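Local coordinates for invasion-associated protein B (Bartonella henselae, PDB 3DTD) that is of unknown molecular function but belongs to the invasion-associated locus B family and probably takes part in host-cell invasion, at residues 49-54 with 148-153; 60-65 with 113-118; 90-95 with 129-134. All blocks are in the same frame, centred on the assembly; numbering follows the deposited sequence.

Contact 1 (49-54 with 148-153)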
# COMPACT_ATOMS: atom_id res chain seq x y z
N ARG C 49 20.67 -28.28 4.08
CA ARG C 49 21.25 -27.28 4.97
C ARG C 49 21.47 -25.97 4.20
O ARG C 49 22.02 -25.98 3.09
CB ARG C 49 22.58 -27.80 5.53
CG ARG C 49 23.46 -26.75 6.21
CD ARG C 49 23.19 -26.69 7.70
NE ARG C 49 23.65 -25.44 8.29
CZ ARG C 49 22.94 -24.67 9.11
NH1 ARG C 49 21.71 -25.03 9.47
NH2 ARG C 49 23.46 -23.56 9.58
N GLN C 50 21.07 -24.85 4.74
CA GLN C 50 21.50 -23.61 4.20
C GLN C 50 22.25 -22.78 5.16
O GLN C 50 22.06 -22.89 6.32
CB GLN C 50 20.36 -22.87 3.52
CG GLN C 50 19.34 -22.39 4.41
CD GLN C 50 18.12 -22.00 3.69
OE1 GLN C 50 17.23 -21.45 4.27
NE2 GLN C 50 18.06 -22.27 2.43
N GLU C 51 23.14 -21.98 4.65
CA GLU C 51 23.93 -21.05 5.45
C GLU C 51 23.59 -19.61 5.09
O GLU C 51 23.41 -19.27 3.92
CB GLU C 51 25.43 -21.31 5.29
CG GLU C 51 25.89 -22.76 5.47
CD GLU C 51 25.83 -23.27 6.91
OE1 GLU C 51 25.62 -22.48 7.86
OE2 GLU C 51 26.01 -24.49 7.10
N VAL C 52 23.49 -18.77 6.12
CA VAL C 52 23.11 -17.37 5.95
C VAL C 52 24.20 -16.42 6.45
O VAL C 52 25.08 -16.83 7.22
CB VAL C 52 21.74 -17.03 6.64
CG1 VAL C 52 20.62 -17.94 6.11
CG2 VAL C 52 21.83 -17.12 8.16
N ASN C 53 24.15 -15.17 6.01
CA ASN C 53 25.02 -14.13 6.54
C ASN C 53 24.38 -13.39 7.72
O ASN C 53 23.33 -13.81 8.22
CB ASN C 53 25.49 -13.16 5.44
CG ASN C 53 24.34 -12.47 4.70
OD1 ASN C 53 23.19 -12.44 5.16
ND2 ASN C 53 24.65 -11.91 3.55
N ASP C 54 25.01 -12.29 8.15
CA ASP C 54 24.49 -11.48 9.27
C ASP C 54 23.20 -10.71 8.94
O ASP C 54 22.47 -10.28 9.84
CB ASP C 54 25.57 -10.55 9.84
CG ASP C 54 26.38 -9.84 8.77
OD1 ASP C 54 25.86 -9.57 7.66
OD2 ASP C 54 27.57 -9.55 9.04
N LEU C 148 33.88 -19.59 2.78
CA LEU C 148 32.58 -20.24 2.78
C LEU C 148 32.68 -21.71 3.18
O LEU C 148 33.67 -22.38 2.90
CB LEU C 148 31.92 -20.11 1.41
CG LEU C 148 30.88 -19.01 1.11
CD1 LEU C 148 31.22 -17.65 1.70
CD2 LEU C 148 30.72 -18.92 -0.40
N PHE C 149 31.63 -22.21 3.83
CA PHE C 149 31.60 -23.57 4.36
C PHE C 149 30.16 -24.04 4.54
O PHE C 149 29.22 -23.24 4.52
CB PHE C 149 32.36 -23.68 5.70
CG PHE C 149 31.99 -22.62 6.70
CD1 PHE C 149 30.87 -22.77 7.52
CD2 PHE C 149 32.76 -21.46 6.82
CE1 PHE C 149 30.53 -21.79 8.43
CE2 PHE C 149 32.41 -20.47 7.72
CZ PHE C 149 31.30 -20.63 8.52
N VAL C 150 30.01 -25.35 4.72
CA VAL C 150 28.76 -25.94 5.18
C VAL C 150 29.05 -26.61 6.53
O VAL C 150 30.00 -27.39 6.65
CB VAL C 150 28.18 -26.97 4.16
CG1 VAL C 150 26.90 -27.60 4.68
CG2 VAL C 150 27.92 -26.30 2.82
N GLN C 151 28.27 -26.27 7.56
CA GLN C 151 28.45 -26.85 8.89
C GLN C 151 27.88 -28.26 8.91
O GLN C 151 26.78 -28.50 8.41
CB GLN C 151 27.78 -25.98 9.95
CG GLN C 151 28.34 -24.58 10.06
CD GLN C 151 27.64 -23.76 11.12
OE1 GLN C 151 27.97 -23.83 12.30
NE2 GLN C 151 26.66 -22.97 10.70
N LEU C 152 28.63 -29.19 9.50
CA LEU C 152 28.31 -30.62 9.42
C LEU C 152 27.69 -31.21 10.69
O LEU C 152 27.50 -32.42 10.78
CB LEU C 152 29.55 -31.42 9.01
CG LEU C 152 30.19 -31.10 7.66
CD1 LEU C 152 31.54 -31.81 7.53
CD2 LEU C 152 29.27 -31.46 6.48
N ASN C 153 27.37 -30.37 11.67
CA ASN C 153 26.73 -30.83 12.91
C ASN C 153 25.34 -31.41 12.63
O ASN C 153 24.42 -30.70 12.23
CB ASN C 153 26.65 -29.73 13.96
CG ASN C 153 26.08 -30.22 15.28
OD1 ASN C 153 24.90 -30.06 15.57
ND2 ASN C 153 26.93 -30.85 16.09
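The guanidinium of Arg49 presents its edge, in plane, to OE2 of Glu51 on the same strand, whereas the Glu51 carboxylate receives that group from above its own plane. NE and NH2 of Arg49 each take one oxygen, NE 2.8 Å from Glu51 OE2 in a salt bridge and NH2 3.0 Å from OE1. Segment 148-153 approaches the same carboxylate with two further donors. The Gln151 side-chain amide, its plane turned 42° from the carboxylate, places NE2 3.1 Å from Glu51 OE1, on the syn lone pair and almost straight at 165°. The backbone N of Gln151 reaches OE2 at 2.9 Å from above the plane. A bend at chi2 (-71°) sets the Glu51 carboxylate between Arg49 and Gln151. The other end of the Gln151 amide, OE1, accepts from Thr28 N of the second subunit, so this side chain also joins two subunits. Alongside, Arg49 CG packs on Val150 CG1 at 3.9 Å, the two side chains running in opposite directions. The contact ties strand 42-52 of the large sheet to strand 144-151 of the small one through one bond to a backbone N and one to a side-chain amide. With two protein donors on each oxygen and a glycerol also bonded to OE1, the buried carboxylate of Glu51 is probably held as the anion, its charge balanced by Arg49.

Contact 2 (60-65 with 113-118)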
# COMPACT_ATOMS: atom_id res chain seq x y z
N VAL C 60 25.02 -19.86 0.83
CA VAL C 60 25.36 -21.20 0.38
C VAL C 60 24.32 -22.22 0.88
O VAL C 60 23.80 -22.08 1.98
CB VAL C 60 26.86 -21.56 0.71
CG1 VAL C 60 27.19 -21.31 2.16
CG2 VAL C 60 27.22 -22.98 0.33
N ALA C 61 23.98 -23.19 0.04
CA ALA C 61 23.01 -24.24 0.37
C ALA C 61 23.49 -25.60 -0.13
O ALA C 61 24.25 -25.68 -1.09
CB ALA C 61 21.64 -23.90 -0.22
N MET C 62 23.07 -26.66 0.54
CA MET C 62 23.43 -28.02 0.16
C MET C 62 22.22 -28.93 0.30
O MET C 62 21.56 -28.91 1.33
CB MET C 62 24.60 -28.53 1.01
CG MET C 62 24.99 -29.99 0.74
SD MET C 62 26.62 -30.47 1.34
CE MET C 62 27.62 -29.67 0.10
N SER C 63 21.93 -29.70 -0.74
CA SER C 63 20.84 -30.67 -0.72
C SER C 63 21.36 -32.02 -1.22
O SER C 63 22.05 -32.08 -2.24
CB SER C 63 19.66 -30.19 -1.57
OG SER C 63 18.47 -30.88 -1.22
N VAL C 64 21.01 -33.09 -0.51
CA VAL C 64 21.65 -34.39 -0.69
C VAL C 64 20.66 -35.56 -0.56
O VAL C 64 19.77 -35.54 0.29
CB VAL C 64 22.89 -34.50 0.27
CG1 VAL C 64 22.93 -35.80 1.06
CG2 VAL C 64 24.18 -34.24 -0.49
N VAL C 65 20.80 -36.55 -1.45
CA VAL C 65 20.02 -37.79 -1.39
C VAL C 65 20.91 -39.01 -1.25
O VAL C 65 22.09 -38.98 -1.62
CB VAL C 65 19.07 -37.98 -2.62
CG1 VAL C 65 17.97 -36.94 -2.63
CG2 VAL C 65 19.85 -37.96 -3.94
N VAL C 113 26.26 -26.39 -8.10
CA VAL C 113 27.43 -27.26 -8.16
C VAL C 113 27.00 -28.70 -7.82
O VAL C 113 26.67 -28.99 -6.67
CB VAL C 113 28.53 -26.80 -7.17
CG1 VAL C 113 29.77 -27.67 -7.29
CG2 VAL C 113 28.89 -25.34 -7.37
N PRO C 114 26.98 -29.60 -8.83
CA PRO C 114 26.67 -31.01 -8.56
C PRO C 114 27.78 -31.69 -7.78
O PRO C 114 28.96 -31.46 -8.04
CB PRO C 114 26.56 -31.62 -9.96
CG PRO C 114 26.51 -30.49 -10.91
CD PRO C 114 27.23 -29.36 -10.26
N ILE C 115 27.39 -32.53 -6.83
CA ILE C 115 28.34 -33.20 -5.95
C ILE C 115 28.00 -34.68 -5.83
O ILE C 115 26.83 -35.05 -5.74
CB ILE C 115 28.38 -32.55 -4.54
CG1 ILE C 115 26.99 -32.04 -4.15
CG2 ILE C 115 29.38 -31.41 -4.53
CD1 ILE C 115 26.74 -31.89 -2.67
N VAL C 116 29.03 -35.52 -5.87
CA VAL C 116 28.90 -36.96 -5.65
C VAL C 116 29.96 -37.35 -4.61
O VAL C 116 31.14 -37.08 -4.79
CB VAL C 116 29.09 -37.78 -6.96
CG1 VAL C 116 29.14 -39.27 -6.67
CG2 VAL C 116 27.97 -37.49 -7.95
N PHE C 117 29.52 -37.98 -3.52
CA PHE C 117 30.42 -38.42 -2.46
C PHE C 117 30.56 -39.94 -2.43
O PHE C 117 29.57 -40.65 -2.32
CB PHE C 117 29.91 -37.94 -1.09
CG PHE C 117 29.70 -36.45 -1.00
CD1 PHE C 117 28.46 -35.93 -0.65
CD2 PHE C 117 30.74 -35.57 -1.23
CE1 PHE C 117 28.26 -34.56 -0.55
CE2 PHE C 117 30.56 -34.20 -1.13
CZ PHE C 117 29.32 -33.69 -0.79
N ASP C 118 31.80 -40.42 -2.53
CA ASP C 118 32.07 -41.86 -2.35
C ASP C 118 32.05 -42.26 -0.87
O ASP C 118 31.98 -41.40 0.00
CB ASP C 118 33.38 -42.28 -3.05
CG ASP C 118 34.60 -41.46 -2.61
OD1 ASP C 118 34.84 -41.27 -1.40
OD2 ASP C 118 35.35 -41.02 -3.51
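Ile115 and Met62 bury the most surface in this wholly apolar contact, followed equally by Val64 and Phe117. Ile115 points from strand 110-117 toward strand 58-66 and extends its CD1 methyl between two partners. One is the tip of Met62, whose CE lies 3.7 Å from Ile115 CD1; the other is Val64, whose CG2 touches the same methyl at 4.1 Å. CG1 of Ile115 sits in the crowded position between backbone N and carbonyl carbon (chi1 35°), while chi2 near anti carries CD1 outward. Met62 arrives differently: CG is anti to the backbone N, the chain stays extended to the sulfur, and a bend at chi3 (-75°) turns the methyl toward Ile115, so the two side chains cross obliquely. Both strands belong to the large antiparallel sheet, but strand 72-78 lies between them and supplies the backbone pairing; the side chains therefore meet across a strand, over one face of the sheet, where the two segments are turned 45° from each other and their axes stay 9.0 Å apart at their closest. Val64 CG2, set across Ile115 at about a right angle, also abuts the ring of Phe117, 4.1 Å from CE1 and near the ring plane. Met62 CE reaches the same edge more loosely, at 4.5 Å from Phe117 CZ. Val72 of the intervening strand touches both Val64 and Phe117. Directly after Phe117, Asp118 takes the N-cap of helix 119-127, its OD1 accepting from Tyr121 N, while the Tyr121 ring meets that of Phe117 with the two planes close to parallel.

Contact 3 (90-95 with 129-134)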
# COMPACT_ATOMS: atom_id res chain seq x y z
N LEU C 90 36.04 -28.79 -2.62
CA LEU C 90 35.37 -29.20 -1.39
C LEU C 90 36.32 -30.01 -0.50
O LEU C 90 36.92 -30.98 -0.95
CB LEU C 90 34.13 -30.04 -1.71
CG LEU C 90 32.82 -29.35 -2.11
CD1 LEU C 90 32.81 -28.97 -3.59
CD2 LEU C 90 31.65 -30.25 -1.80
N GLN C 91 36.44 -29.60 0.76
CA GLN C 91 37.34 -30.26 1.70
C GLN C 91 36.71 -30.38 3.08
O GLN C 91 36.22 -29.40 3.64
CB GLN C 91 38.67 -29.49 1.80
CG GLN C 91 39.74 -30.18 2.63
CD GLN C 91 40.99 -29.33 2.82
OE1 GLN C 91 40.95 -28.11 2.70
NE2 GLN C 91 42.10 -29.99 3.14
N VAL C 92 36.71 -31.59 3.63
CA VAL C 92 36.26 -31.79 5.01
C VAL C 92 37.36 -31.33 5.95
O VAL C 92 38.40 -32.00 6.08
CB VAL C 92 35.87 -33.25 5.31
CG1 VAL C 92 35.12 -33.32 6.62
CG2 VAL C 92 35.03 -33.83 4.20
N ASP C 93 37.11 -30.19 6.59
CA ASP C 93 38.05 -29.52 7.50
C ASP C 93 39.43 -29.31 6.86
O ASP C 93 39.54 -28.59 5.87
CB ASP C 93 38.13 -30.25 8.85
CG ASP C 93 36.79 -30.29 9.57
OD1 ASP C 93 36.18 -29.22 9.78
OD2 ASP C 93 36.36 -31.40 9.94
N GLU C 94 40.46 -29.94 7.41
CA GLU C 94 41.83 -29.77 6.93
C GLU C 94 42.48 -31.08 6.49
O GLU C 94 43.69 -31.14 6.28
CB GLU C 94 42.69 -29.08 7.99
CG GLU C 94 42.36 -27.61 8.22
CD GLU C 94 43.21 -26.96 9.30
OE1 GLU C 94 44.45 -27.06 9.23
OE2 GLU C 94 42.63 -26.35 10.22
N GLY C 95 41.66 -32.12 6.34
CA GLY C 95 42.15 -33.45 5.99
C GLY C 95 42.27 -33.73 4.50
O GLY C 95 42.19 -32.83 3.68
N LYS C 129 33.56 -31.39 10.98
CA LYS C 129 32.84 -30.25 11.56
C LYS C 129 32.40 -29.24 10.50
O LYS C 129 31.27 -28.74 10.55
CB LYS C 129 33.70 -29.56 12.63
CG LYS C 129 33.41 -30.04 14.06
CD LYS C 129 34.63 -29.98 14.96
CE LYS C 129 35.44 -31.27 14.88
NZ LYS C 129 36.55 -31.30 15.87
N HIS C 130 33.26 -28.96 9.55
CA HIS C 130 33.01 -28.05 8.45
C HIS C 130 33.33 -28.67 7.12
O HIS C 130 34.30 -29.32 6.97
CB HIS C 130 33.86 -26.81 8.56
CG HIS C 130 33.35 -25.81 9.52
ND1 HIS C 130 33.64 -24.48 9.43
CD2 HIS C 130 32.56 -25.95 10.60
CE1 HIS C 130 33.03 -23.84 10.40
NE2 HIS C 130 32.38 -24.71 11.13
N LEU C 131 32.50 -28.43 6.15
CA LEU C 131 32.86 -28.72 4.77
C LEU C 131 33.29 -27.40 4.12
O LEU C 131 32.45 -26.57 3.79
CB LEU C 131 31.70 -29.35 4.01
CG LEU C 131 31.93 -29.67 2.52
CD1 LEU C 131 33.08 -30.64 2.30
CD2 LEU C 131 30.67 -30.21 1.92
N LYS C 132 34.60 -27.22 3.99
CA LYS C 132 35.17 -25.97 3.49
C LYS C 132 35.07 -25.88 1.97
O LYS C 132 35.35 -26.84 1.26
CB LYS C 132 36.62 -25.83 3.94
CG LYS C 132 36.80 -25.57 5.43
CD LYS C 132 38.25 -25.34 5.78
CE LYS C 132 38.43 -25.12 7.28
NZ LYS C 132 39.86 -24.91 7.65
N LEU C 133 34.67 -24.71 1.49
CA LEU C 133 34.57 -24.45 0.05
C LEU C 133 35.65 -23.48 -0.42
O LEU C 133 35.97 -22.51 0.28
CB LEU C 133 33.19 -23.91 -0.33
CG LEU C 133 31.87 -24.71 -0.31
CD1 LEU C 133 32.04 -26.22 -0.05
CD2 LEU C 133 30.91 -24.12 0.68
N ALA C 134 36.20 -23.74 -1.60
CA ALA C 134 37.18 -22.86 -2.23
C ALA C 134 36.84 -22.63 -3.70
O ALA C 134 36.65 -23.59 -4.46
CB ALA C 134 38.59 -23.44 -2.09
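Side chains alternate across two antiparallel strands, Leu90, Val92, Leu131 and Leu133 on one face and Gln91 and Lys132 on the other. On the leucine face, Leu90 and Leu133 form a non-hydrogen-bonded pair and run alongside each other in the same direction, with Leu90 CG 3.8 Å from Leu133 CD1. Leu131 has CG anti to its backbone N (chi1 178°) and crosses both neighbours obliquely: its CD2 meets Leu90 CD2 at 3.8 Å, while its CD1 turns to Val92 CG2. The opposite face is polar. Gln91 and Lys132 form the hydrogen-bonded pair, Lys132 N giving a 2.7 Å bond to Gln91 O. The Lys132 chain, extended beyond CG, runs past the turn that follows strand 88-92, CD resting 3.5 Å from Asp93 O, and NZ lies near Glu94 OE2 without forming a salt bridge. Gln91 NE2 reaches Gly95 O at 2.9 Å, spanning the type II' turn of Val92 to Gly95. Within that turn Asp93 sends its carboxylate back to the start of strand 130-136, receiving two successive amides: His130 N at 2.9 Å from OD1, above the carboxylate plane, and Lys129 N at 3.0 Å from OD2, on the syn lone pair. Asp93 N in turn donates to His130 O, so the turn is fastened to the partner strand in both directions. Helix 119-127 packs on the leucine face through Tyr121, Ala124 and Leu125, strand 98-101 flanks strand 88-92, and strand 144-151 pairs with the far side of strand 130-136, where Phe149 stacks on His130.

From the N terminus, strand 42-52 opens the loop that contact 1 closes at residues 148-153, so contacts 2 and 3 are nested within it. Strand 58-66 follows and opens contact 2, closed by residues 113-118; segment 90-95 of contact 3 falls inside that interval, yet its partner 129-134 comes after it, so contacts 2 and 3 cross. Contact 2 bridges two strands of the large sheet across the one between them, contact 3 pairs central strands of the small sheet, and contact 1 joins the sheets. Contacts 2 and 3 meet in the apolar interior between them: Met62 CE packs on Leu131 CD2, and Ile115 CG2 on Leu90 CD2. Backbone pairing links 49-54 to 60-65 and 129-134 to 148-153.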